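Local coordinates for hypothetical UPF0204 protein AF0625 (Archaeoglobus fulgidus, PDB 1YQE), which probably hydrolyses D-aminoacyl-tRNAs to free tRNA and D-amino acids, with zinc as cofactor, so recycling mischarged tRNA, at residues Ser252-Lys255 / Lys256-Asn259; Glu268-Ser272 / Lys273-Lys277. All blocks are in the same frame, centred on the assembly; numbering follows the deposited sequence.

Interaction 1: residues Ser252-Lys255 / Lys256-Asn259; sequences SAVK and KIVN
V254 and I257, three residues apart on one helix, meet through their branch ends: V254 CG2 lies 4.0 Å from I257 CD1, the two side chains crossing obliquely. The torsion of I257 explains how. With chi1 at 67°, CG1 sits between its own backbone N and carbonyl carbon and is carried over the preceding turn, where it comes within 3.0 Å of V254 O, a tight approach of a methylene to a carbonyl oxygen. V258 crowds the same oxygen with a methyl, its CG2 standing 3.3 Å from V254 O, so aliphatic groups of two residues lie against this carbonyl oxygen. Were I257 cut back to an alanine, V254 CG2 would probably lose its neighbour and V254 O part of its aliphatic cover.

The polar part is main-chain helix bonding, and it illustrates how such bonding settles as a helix gets under way. Near the start it is loose: K256 N reaches S252 O at 3.2 Å with a bent N-H...O angle of 137°, the donor standing above the carbonyl plane, and shares a second, weak bond with A253 O. Two residues on, V258 N donates to V254 O at 2.9 Å, while N259 N finds K255 O over the same 2.9 Å at a straighter 164°.

The helix has one buried side and one exposed side, the latter including K255 and K256. Just before it, the side chain of N251 accepts a hydrogen bond from V254 N. I257 rests on L226 and V254 on F223, both in loops, while V254 and V258 also reach V194 of strand 189-194. V258 further packs on I243 and I245, seating the connecting helix of a beta-alpha-beta crossover from strand 242-245 to strand 268-271 against the parallel sheet.

Interaction 2: residues Glu268-Ser272 / Lys273-Lys277; sequences EVLKS and KKVKK
L270 and V275 are brought together by their first torsions: in L270, CG is anti to the carbonyl carbon (chi1 -70°), and in V275 a chi1 of 174° puts CG2 likewise anti to its carbonyl carbon. The result is a side-on meeting in which V275 CG2 lies 3.9 Å from L270 CB, the two side chains crossing at about a right angle. The K274 chain, bent only at its last bond, runs at a slant past L270, with CD 4.1 Å and the charged NZ 3.7 Å from L270 CD2. Strand 268-271 runs directly into the helix, their axes at 83°, with residues on both sides of the corner in contact.

Main-chain bonds fix the corner. K271, at the N-cap position, offers its carbonyl twice: V275 N binds K271 O at 3.1 Å, and K274 N adds a weak bond to the same oxygen. One residue further, K276 N binds S272 O at 3.0 Å, and K276 CG lies 3.2 Å from the same S272 O.

Outside the two segments, E247 uses one carboxylate oxygen to bind S272 OG and the other to bind K273 N, while K276 NZ forms a salt bridge with E205. L270 and V275 also share F212 of strand 212-218 as a neighbour.

The chemistry implies a division of labour. A lysine at the N-cap has no side-chain acceptor for the first helical N-H groups, and E247 makes good part of that lack from a distance in sequence; its negative charge would also suit the positive end of the helix. For K274 the electrostatics are looser: E268 OE2 is 5.6 Å from K274 NZ, and D278 makes only a long, weak ion pair with it.

Interactions 1 and 2 follow each other in the chain and are coupled through V269. Its CG2 lies 3.9 Å from V258 CG1 and 3.7 Å from N259 ND2, so helix 252-265 packs on one face of strand 268-271, an outermost strand of the parallel sheet, while L270 serves the corner into helix 272-278. Both contacts are partly buried, interaction 1 the more exposed: V254 and V258 are buried in the first, L270, S272 and V275 in the second, with most of the lysines exposed in each. Interaction 1 rests mainly on helix bonding and aliphatic packing, whereas interaction 2, at a strand-to-helix junction, also recruits carboxylates from elsewhere in the chain.

Interaction 1: residues Ser252-Lys255 / Lys256-Asn259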
loop_
_atom_site.group_PDB
_atom_site.type_symbol
_atom_site.label_atom_id
_atom_site.label_comp_id
_atom_site.label_asym_id
_atom_site.label_seq_id
_atom_site.Cartn_x
_atom_site.Cartn_y
_atom_site.Cartn_z
ATOM N N SER A 252 10.084 12.409 -22.471
ATOM C CA SER A 252 11.536 12.516 -22.408
ATOM C C SER A 252 12.020 13.337 -21.219
ATOM O O SER A 252 13.114 13.105 -20.704
ATOM C CB SER A 252 12.077 13.103 -23.714
ATOM O OG SER A 252 11.235 14.134 -24.193
ATOM N N ALA A 253 11.207 14.288 -20.774
ATOM C CA ALA A 253 11.586 15.124 -19.639
ATOM C C ALA A 253 11.674 14.300 -18.360
ATOM O O ALA A 253 12.665 14.372 -17.629
ATOM C CB ALA A 253 10.580 16.254 -19.461
ATOM N N VAL A 254 10.640 13.512 -18.089
ATOM C CA VAL A 254 10.630 12.695 -16.885
ATOM C C VAL A 254 11.617 11.531 -17.003
ATOM O O VAL A 254 12.181 11.097 -16.001
ATOM C CB VAL A 254 9.195 12.171 -16.570
ATOM C CG1 VAL A 254 8.743 11.184 -17.625
ATOM C CG2 VAL A 254 9.159 11.548 -15.179
ATOM N N LYS A 255 11.839 11.036 -18.219
ATOM C CA LYS A 255 12.788 9.940 -18.402
ATOM C C LYS A 255 14.192 10.404 -18.024
ATOM O O LYS A 255 15.019 9.618 -17.568
ATOM C CB LYS A 255 12.778 9.434 -19.851
ATOM C CG LYS A 255 11.471 8.761 -20.253
ATOM C CD LYS A 255 11.643 7.813 -21.442
ATOM C CE LYS A 255 12.142 8.534 -22.686
ATOM N NZ LYS A 255 12.330 7.586 -23.821
ATOM N N LYS A 256 14.453 11.693 -18.202
ATOM C CA LYS A 256 15.753 12.248 -17.863
ATOM C C LYS A 256 15.999 12.176 -16.356
ATOM O O LYS A 256 17.057 11.730 -15.915
ATOM C CB LYS A 256 15.852 13.701 -18.331
ATOM C CG LYS A 256 17.199 14.346 -18.035
ATOM C CD LYS A 256 17.221 15.804 -18.465
ATOM C CE LYS A 256 18.537 16.475 -18.094
ATOM N NZ LYS A 256 18.543 17.916 -18.479
ATOM N N ILE A 257 15.022 12.610 -15.566
ATOM C CA ILE A 257 15.188 12.581 -14.121
ATOM C C ILE A 257 15.157 11.146 -13.615
ATOM O O ILE A 257 15.775 10.831 -12.607
ATOM C CB ILE A 257 14.114 13.420 -13.400
ATOM C CG1 ILE A 257 12.738 12.788 -13.566
ATOM C CG2 ILE A 257 14.116 14.842 -13.955
ATOM C CD1 ILE A 257 11.644 13.538 -12.839
ATOM N N VAL A 258 14.437 10.275 -14.316
ATOM C CA VAL A 258 14.393 8.868 -13.926
ATOM C C VAL A 258 15.799 8.294 -14.079
ATOM O O VAL A 258 16.318 7.657 -13.169
ATOM C CB VAL A 258 13.406 8.061 -14.809
ATOM C CG1 VAL A 258 13.756 6.575 -14.780
ATOM C CG2 VAL A 258 11.985 8.273 -14.308
ATOM N N ASN A 259 16.413 8.534 -15.234
ATOM C CA ASN A 259 17.764 8.047 -15.501
ATOM C C ASN A 259 18.763 8.660 -14.526
ATOM O O ASN A 259 19.701 7.995 -14.091
ATOM C CB ASN A 259 18.166 8.363 -16.945
ATOM C CG ASN A 259 17.510 7.430 -17.947
ATOM O OD1 ASN A 259 17.620 7.626 -19.156
ATOM N ND2 ASN A 259 16.835 6.404 -17.446
#

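Interaction 2: residues Glu268-Ser272 / Lys273-Lys277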
loop_
_atom_site.group_PDB
_atom_site.type_symbol
_atom_site.label_atom_id
_atom_site.label_comp_id
_atom_site.label_asym_id
_atom_site.label_seq_id
_atom_site.Cartn_x
_atom_site.Cartn_y
_atom_site.Cartn_z
ATOM N N GLU A 268 18.578 -0.191 -11.703
ATOM C CA GLU A 268 18.309 -0.351 -13.127
ATOM C C GLU A 268 16.911 0.089 -13.561
ATOM O O GLU A 268 15.926 -0.159 -12.868
ATOM C CB GLU A 268 18.534 -1.813 -13.532
ATOM C CG GLU A 268 18.077 -2.145 -14.947
ATOM C CD GLU A 268 18.407 -3.573 -15.348
ATOM O OE1 GLU A 268 18.109 -4.500 -14.565
ATOM O OE2 GLU A 268 18.959 -3.765 -16.453
ATOM N N VAL A 269 16.835 0.741 -14.718
ATOM C CA VAL A 269 15.559 1.195 -15.267
ATOM C C VAL A 269 15.036 0.157 -16.257
ATOM O O VAL A 269 15.764 -0.266 -17.152
ATOM C CB VAL A 269 15.702 2.528 -16.033
ATOM C CG1 VAL A 269 14.351 2.937 -16.613
ATOM C CG2 VAL A 269 16.229 3.613 -15.114
ATOM N N LEU A 270 13.773 -0.238 -16.098
ATOM C CA LEU A 270 13.139 -1.221 -16.977
ATOM C C LEU A 270 11.783 -0.750 -17.511
ATOM O O LEU A 270 11.000 -0.126 -16.788
ATOM C CB LEU A 270 12.930 -2.544 -16.231
ATOM C CG LEU A 270 14.153 -3.390 -15.874
ATOM C CD1 LEU A 270 13.705 -4.600 -15.063
ATOM C CD2 LEU A 270 14.870 -3.831 -17.145
ATOM N N LYS A 271 11.504 -1.049 -18.776
ATOM C CA LYS A 271 10.222 -0.676 -19.369
ATOM C C LYS A 271 9.188 -1.705 -18.906
ATOM O O LYS A 271 9.503 -2.885 -18.797
ATOM C CB LYS A 271 10.331 -0.643 -20.899
ATOM C CG LYS A 271 11.265 0.461 -21.385
ATOM C CD LYS A 271 11.086 0.806 -22.859
ATOM C CE LYS A 271 11.691 -0.235 -23.783
ATOM N NZ LYS A 271 11.669 0.250 -25.203
ATOM N N SER A 272 7.967 -1.252 -18.629
ATOM C CA SER A 272 6.907 -2.129 -18.133
ATOM C C SER A 272 6.632 -3.344 -19.014
ATOM O O SER A 272 6.308 -4.419 -18.507
ATOM C CB SER A 272 5.606 -1.341 -17.939
ATOM O OG SER A 272 4.978 -1.064 -19.180
ATOM N N LYS A 273 6.753 -3.174 -20.328
ATOM C CA LYS A 273 6.509 -4.278 -21.250
ATOM C C LYS A 273 7.564 -5.363 -21.073
ATOM O O LYS A 273 7.258 -6.551 -21.132
ATOM C CB LYS A 273 6.512 -3.778 -22.700
ATOM C CG LYS A 273 6.283 -4.880 -23.729
ATOM C CD LYS A 273 6.301 -4.343 -25.150
ATOM C CE LYS A 273 6.049 -5.463 -26.147
ATOM N NZ LYS A 273 4.752 -6.145 -25.872
ATOM N N LYS A 274 8.811 -4.952 -20.851
ATOM C CA LYS A 274 9.898 -5.905 -20.658
ATOM C C LYS A 274 9.701 -6.677 -19.354
ATOM O O LYS A 274 9.957 -7.881 -19.293
ATOM C CB LYS A 274 11.248 -5.179 -20.648
ATOM C CG LYS A 274 12.455 -6.102 -20.523
ATOM C CD LYS A 274 13.749 -5.358 -20.829
ATOM C CE LYS A 274 14.963 -6.267 -20.704
ATOM N NZ LYS A 274 15.145 -6.776 -19.315
ATOM N N VAL A 275 9.240 -5.982 -18.316
ATOM C CA VAL A 275 8.997 -6.612 -17.022
ATOM C C VAL A 275 7.902 -7.669 -17.150
ATOM O O VAL A 275 8.054 -8.799 -16.680
ATOM C CB VAL A 275 8.561 -5.572 -15.959
ATOM C CG1 VAL A 275 8.171 -6.279 -14.659
ATOM C CG2 VAL A 275 9.688 -4.588 -15.707
ATOM N N LYS A 276 6.798 -7.297 -17.791
ATOM C CA LYS A 276 5.677 -8.211 -17.985
ATOM C C LYS A 276 6.075 -9.448 -18.790
ATOM O O LYS A 276 5.534 -10.534 -18.588
ATOM C CB LYS A 276 4.532 -7.492 -18.702
ATOM C CG LYS A 276 3.876 -6.396 -17.884
ATOM C CD LYS A 276 2.873 -5.596 -18.706
ATOM C CE LYS A 276 1.713 -6.455 -19.187
ATOM N NZ LYS A 276 0.755 -5.664 -20.010
ATOM N N LYS A 277 7.031 -9.278 -19.695
ATOM C CA LYS A 277 7.485 -10.371 -20.546
ATOM C C LYS A 277 8.570 -11.268 -19.950
ATOM O O LYS A 277 8.476 -12.490 -20.031
ATOM C CB LYS A 277 7.979 -9.802 -21.882
ATOM C CG LYS A 277 8.636 -10.815 -22.808
ATOM C CD LYS A 277 9.306 -10.110 -23.985
ATOM C CE LYS A 277 10.065 -11.084 -24.874
ATOM N NZ LYS A 277 9.164 -12.087 -25.501
#